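Local coordinates for protein proteolytically activated form of PPO4 Tyrosinase (Agaricus bisporus var. bisporus H97, PDB 4OUA) that uses a pair of copper ions to hydroxylate monophenols and oxidise the resulting o-diphenols to o-quinones, the first step of melanin synthesis, at residues Y180-D194 with V257-F271. Numbering follows the deposited sequence.
Sequences YPNFDTWKTTVRNPD and VGRGAIRGHMTHALF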
# COMPACT_ATOMS: atom_id res chain seq x y z
N TYR A 180 -0.61 12.62 -21.35
CA TYR A 180 0.70 12.49 -20.71
C TYR A 180 1.68 11.75 -21.61
O TYR A 180 1.50 10.57 -21.93
CB TYR A 180 0.56 11.78 -19.36
CG TYR A 180 -0.57 12.32 -18.52
CD1 TYR A 180 -0.33 13.26 -17.52
CD2 TYR A 180 -1.88 11.91 -18.73
CE1 TYR A 180 -1.36 13.77 -16.75
CE2 TYR A 180 -2.92 12.42 -17.96
CZ TYR A 180 -2.66 13.35 -16.98
OH TYR A 180 -3.67 13.85 -16.21
N PRO A 181 2.75 12.45 -22.01
CA PRO A 181 3.72 12.10 -23.06
C PRO A 181 4.32 10.70 -22.94
O PRO A 181 4.41 10.00 -23.95
CB PRO A 181 4.81 13.17 -22.91
CG PRO A 181 4.56 13.81 -21.58
CD PRO A 181 3.10 13.71 -21.34
N ASN A 182 4.73 10.29 -21.74
CA ASN A 182 5.44 9.03 -21.59
C ASN A 182 4.57 7.85 -21.17
O ASN A 182 4.91 6.70 -21.45
CB ASN A 182 6.58 9.19 -20.58
CG ASN A 182 7.71 10.02 -21.11
OD1 ASN A 182 7.89 10.15 -22.32
ND2 ASN A 182 8.50 10.60 -20.21
N PHE A 183 3.46 8.12 -20.50
CA PHE A 183 2.64 7.06 -19.93
C PHE A 183 1.58 6.54 -20.89
O PHE A 183 0.94 5.52 -20.62
CB PHE A 183 1.99 7.53 -18.63
CG PHE A 183 2.97 7.95 -17.57
CD1 PHE A 183 3.58 7.01 -16.75
CD2 PHE A 183 3.29 9.29 -17.39
CE1 PHE A 183 4.49 7.39 -15.78
CE2 PHE A 183 4.20 9.68 -16.42
CZ PHE A 183 4.80 8.73 -15.61
N ASP A 184 1.39 7.23 -22.01
CA ASP A 184 0.38 6.82 -22.99
C ASP A 184 0.90 5.72 -23.91
O ASP A 184 0.13 4.91 -24.42
CB ASP A 184 -0.09 8.01 -23.82
CG ASP A 184 1.06 8.78 -24.45
OD1 ASP A 184 2.18 8.24 -24.54
OD2 ASP A 184 0.83 9.94 -24.87
N THR A 185 2.21 5.69 -24.12
CA THR A 185 2.82 4.68 -24.98
C THR A 185 3.46 3.54 -24.18
O THR A 185 3.77 2.49 -24.73
CB THR A 185 3.89 5.29 -25.91
OG1 THR A 185 4.96 5.82 -25.13
CG2 THR A 185 3.29 6.40 -26.76
N TRP A 186 3.65 3.76 -22.88
CA TRP A 186 4.21 2.73 -22.01
C TRP A 186 3.23 1.58 -21.82
O TRP A 186 2.22 1.72 -21.13
CB TRP A 186 4.61 3.33 -20.66
CG TRP A 186 6.08 3.62 -20.54
CD1 TRP A 186 7.09 2.99 -21.21
CD2 TRP A 186 6.69 4.61 -19.71
NE1 TRP A 186 8.30 3.53 -20.84
CE2 TRP A 186 8.08 4.53 -19.92
CE3 TRP A 186 6.21 5.55 -18.80
CZ2 TRP A 186 8.99 5.35 -19.26
CZ3 TRP A 186 7.11 6.38 -18.15
CH2 TRP A 186 8.49 6.27 -18.38
N LYS A 187 3.55 0.45 -22.43
CA LYS A 187 2.66 -0.71 -22.42
C LYS A 187 2.51 -1.28 -21.01
O LYS A 187 1.41 -1.67 -20.60
CB LYS A 187 3.17 -1.78 -23.38
CG LYS A 187 3.47 -1.25 -24.78
CD LYS A 187 3.83 -2.37 -25.74
CE LYS A 187 2.64 -3.27 -26.03
NZ LYS A 187 1.56 -2.56 -26.76
N THR A 188 3.61 -1.33 -20.26
CA THR A 188 3.56 -1.79 -18.88
C THR A 188 4.11 -0.72 -17.95
O THR A 188 4.73 0.24 -18.40
CB THR A 188 4.36 -3.09 -18.68
OG1 THR A 188 5.76 -2.79 -18.57
CG2 THR A 188 4.14 -4.05 -19.84
N THR A 189 3.87 -0.89 -16.66
CA THR A 189 4.46 -0.00 -15.66
C THR A 189 5.99 -0.15 -15.65
O THR A 189 6.52 -1.23 -15.89
CB THR A 189 3.90 -0.29 -14.25
OG1 THR A 189 4.13 -1.66 -13.90
CG2 THR A 189 2.40 -0.01 -14.22
N VAL A 190 6.69 0.95 -15.37
CA VAL A 190 8.14 0.95 -15.45
C VAL A 190 8.81 1.53 -14.21
O VAL A 190 8.36 2.55 -13.67
CB VAL A 190 8.63 1.71 -16.68
CG1 VAL A 190 10.12 2.00 -16.58
CG2 VAL A 190 8.33 0.92 -17.94
N ARG A 191 9.88 0.89 -13.76
CA ARG A 191 10.63 1.34 -12.60
C ARG A 191 12.00 1.89 -12.99
O ARG A 191 12.78 1.22 -13.67
CB ARG A 191 10.81 0.20 -11.60
CG ARG A 191 9.51 -0.32 -11.00
CD ARG A 191 9.74 -1.55 -10.14
NE ARG A 191 8.49 -2.16 -9.71
CZ ARG A 191 8.40 -3.33 -9.10
NH1 ARG A 191 9.50 -4.04 -8.84
NH2 ARG A 191 7.21 -3.81 -8.75
N ASN A 192 12.30 3.11 -12.54
CA ASN A 192 13.61 3.72 -12.75
C ASN A 192 14.02 3.75 -14.23
O ASN A 192 15.05 3.19 -14.60
CB ASN A 192 14.66 2.97 -11.93
CG ASN A 192 15.93 3.77 -11.73
OD1 ASN A 192 15.89 4.99 -11.57
ND2 ASN A 192 17.07 3.09 -11.73
N PRO A 193 13.20 4.40 -15.07
CA PRO A 193 13.42 4.41 -16.52
C PRO A 193 14.62 5.26 -16.95
O PRO A 193 14.97 6.23 -16.27
CB PRO A 193 12.12 5.01 -17.06
CG PRO A 193 11.63 5.88 -15.96
CD PRO A 193 12.01 5.17 -14.69
N ASP A 194 15.24 4.89 -18.06
CA ASP A 194 16.36 5.64 -18.62
C ASP A 194 15.87 6.75 -19.54
O ASP A 194 14.68 7.06 -19.59
CB ASP A 194 17.31 4.71 -19.38
CG ASP A 194 18.19 3.89 -18.46
OD1 ASP A 194 18.54 4.38 -17.37
OD2 ASP A 194 18.54 2.75 -18.84
N VAL A 257 12.02 4.56 -6.59
CA VAL A 257 11.56 3.52 -7.50
C VAL A 257 11.16 4.06 -8.87
O VAL A 257 11.48 3.46 -9.90
CB VAL A 257 10.36 2.75 -6.90
CG1 VAL A 257 9.81 1.76 -7.91
CG2 VAL A 257 10.76 2.05 -5.62
N GLY A 258 10.46 5.18 -8.88
CA GLY A 258 9.90 5.72 -10.11
C GLY A 258 10.79 6.69 -10.86
O GLY A 258 10.74 6.75 -12.09
N ARG A 259 11.59 7.45 -10.13
CA ARG A 259 12.39 8.51 -10.74
C ARG A 259 13.77 8.03 -11.19
O ARG A 259 14.66 7.78 -10.36
CB ARG A 259 12.54 9.67 -9.75
CG ARG A 259 13.15 10.93 -10.35
CD ARG A 259 12.25 11.54 -11.41
NE ARG A 259 12.63 12.91 -11.73
CZ ARG A 259 13.55 13.25 -12.62
NH1 ARG A 259 14.20 12.31 -13.29
NH2 ARG A 259 13.83 14.53 -12.84
N GLY A 260 13.95 7.89 -12.50
CA GLY A 260 15.24 7.57 -13.07
C GLY A 260 15.78 8.78 -13.81
O GLY A 260 15.91 9.86 -13.24
N ALA A 261 16.11 8.60 -15.09
CA ALA A 261 16.47 9.72 -15.94
C ALA A 261 15.21 10.51 -16.26
O ALA A 261 15.21 11.74 -16.25
CB ALA A 261 17.15 9.24 -17.21
N ILE A 262 14.14 9.79 -16.55
CA ILE A 262 12.82 10.38 -16.71
C ILE A 262 11.89 9.80 -15.64
O ILE A 262 12.24 8.82 -14.98
CB ILE A 262 12.23 10.12 -18.11
CG1 ILE A 262 12.18 8.62 -18.41
CG2 ILE A 262 13.05 10.84 -19.17
CD1 ILE A 262 11.68 8.29 -19.80
N ARG A 263 10.72 10.40 -15.47
CA ARG A 263 9.80 9.97 -14.42
C ARG A 263 9.06 8.69 -14.78
O ARG A 263 8.44 8.58 -15.84
CB ARG A 263 8.80 11.09 -14.11
CG ARG A 263 9.43 12.38 -13.62
CD ARG A 263 8.37 13.38 -13.21
NE ARG A 263 7.48 13.71 -14.31
CZ ARG A 263 6.40 14.49 -14.20
NH1 ARG A 263 6.09 15.03 -13.03
NH2 ARG A 263 5.65 14.73 -15.26
N GLY A 264 9.12 7.71 -13.88
CA GLY A 264 8.39 6.47 -14.04
C GLY A 264 7.04 6.54 -13.36
O GLY A 264 6.59 7.62 -12.98
N HIS A 265 6.38 5.40 -13.20
CA HIS A 265 5.04 5.36 -12.63
C HIS A 265 5.03 5.67 -11.13
O HIS A 265 4.20 6.44 -10.65
CB HIS A 265 4.39 4.00 -12.88
CG HIS A 265 4.00 3.78 -14.31
ND1 HIS A 265 4.90 3.38 -15.28
CD2 HIS A 265 2.81 3.90 -14.94
CE1 HIS A 265 4.28 3.27 -16.44
NE2 HIS A 265 3.01 3.58 -16.26
N MET A 266 5.96 5.06 -10.39
CA MET A 266 5.99 5.21 -8.93
C MET A 266 6.25 6.65 -8.48
O MET A 266 5.93 7.01 -7.35
CB MET A 266 7.06 4.30 -8.33
CG MET A 266 6.58 2.89 -8.01
SD MET A 266 5.36 2.85 -6.68
CE MET A 266 6.36 3.31 -5.27
N THR A 267 6.82 7.47 -9.35
CA THR A 267 7.13 8.85 -8.99
C THR A 267 6.09 9.83 -9.52
O THR A 267 6.34 11.03 -9.63
CB THR A 267 8.52 9.27 -9.51
OG1 THR A 267 8.84 10.58 -9.02
CG2 THR A 267 8.54 9.28 -11.03
N HIS A 268 4.91 9.31 -9.85
CA HIS A 268 3.81 10.13 -10.33
C HIS A 268 2.51 9.67 -9.67
O HIS A 268 2.06 8.55 -9.89
CB HIS A 268 3.69 10.05 -11.85
CG HIS A 268 2.92 11.18 -12.46
ND1 HIS A 268 1.60 11.42 -12.15
CD2 HIS A 268 3.28 12.12 -13.36
CE1 HIS A 268 1.18 12.47 -12.84
NE2 HIS A 268 2.18 12.91 -13.58
N ALA A 269 1.91 10.55 -8.87
CA ALA A 269 0.74 10.19 -8.07
C ALA A 269 -0.43 9.69 -8.91
O ALA A 269 -1.31 9.00 -8.40
CB ALA A 269 0.30 11.39 -7.23
N LEU A 270 -0.44 10.03 -10.19
CA LEU A 270 -1.53 9.65 -11.08
C LEU A 270 -1.34 8.24 -11.64
O LEU A 270 -2.26 7.68 -12.24
CB LEU A 270 -1.67 10.66 -12.22
CG LEU A 270 -2.00 12.10 -11.83
CD1 LEU A 270 -2.07 12.98 -13.06
CD2 LEU A 270 -3.31 12.16 -11.05
N PHE A 271 -0.15 7.68 -11.45
CA PHE A 271 0.17 6.37 -12.02
C PHE A 271 0.83 5.43 -11.01
O PHE A 271 1.04 4.25 -11.30
CB PHE A 271 1.07 6.53 -13.25
CG PHE A 271 0.48 7.38 -14.34
CD1 PHE A 271 -0.41 6.84 -15.25
CD2 PHE A 271 0.82 8.71 -14.45
CE1 PHE A 271 -0.95 7.62 -16.26
CE2 PHE A 271 0.29 9.50 -15.46
CZ PHE A 271 -0.60 8.95 -16.36
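An aromatic cluster in the central domain of this tyrosinase joins the loop 180-194 to the chain leaving helix 246-258, with Phe183 packed among Phe271, His265 and His268. Phe183 lies on Phe271 in an offset stack, ring centres 4.1 Å apart and planes at 9°, and its CB also rests over the Phe271 face as a CH-pi contact. With CG beside the backbone N (chi1 -60°), the Phe183 ring turns an edge to the face of His265, Phe183 CD1 lying 3.5 Å from His265 NE2. The opposite face of His265 receives Thr189 CA, 3.6 Å from the ring centre, so the imidazole is clamped between the two. Phe271 in turn points an edge, through CZ, at the face of Tyr180 in a T-shaped pair, and Leu270 CD1 lies 3.6 Å from Tyr180 OH. Trp186 brings its six-membered ring edge to Arg263 O, CH2 to O 3.4 Å, while Trp186 NE1 is hydrogen-bonded to Lys197 O. At the far end, Pro193 CG packs on Ile262 CG1 at 3.7 Å, and Ala261 N donates to Pro193 O at 2.9 Å. Asn192 OD1 and Arg259 O both accept from Lys207 NZ. Were Phe183 an alanine, one face of Phe271 and one of His265 would probably lose their partner, leaving the imidazole less firmly held. In segment 257-271, Ala269 O accepts from ND1 of the copper ligand His56; the rings join loop 180-194 to this segment mainly by aromatic and apolar contact, with three backbone hydrogen bonds, two of them weak.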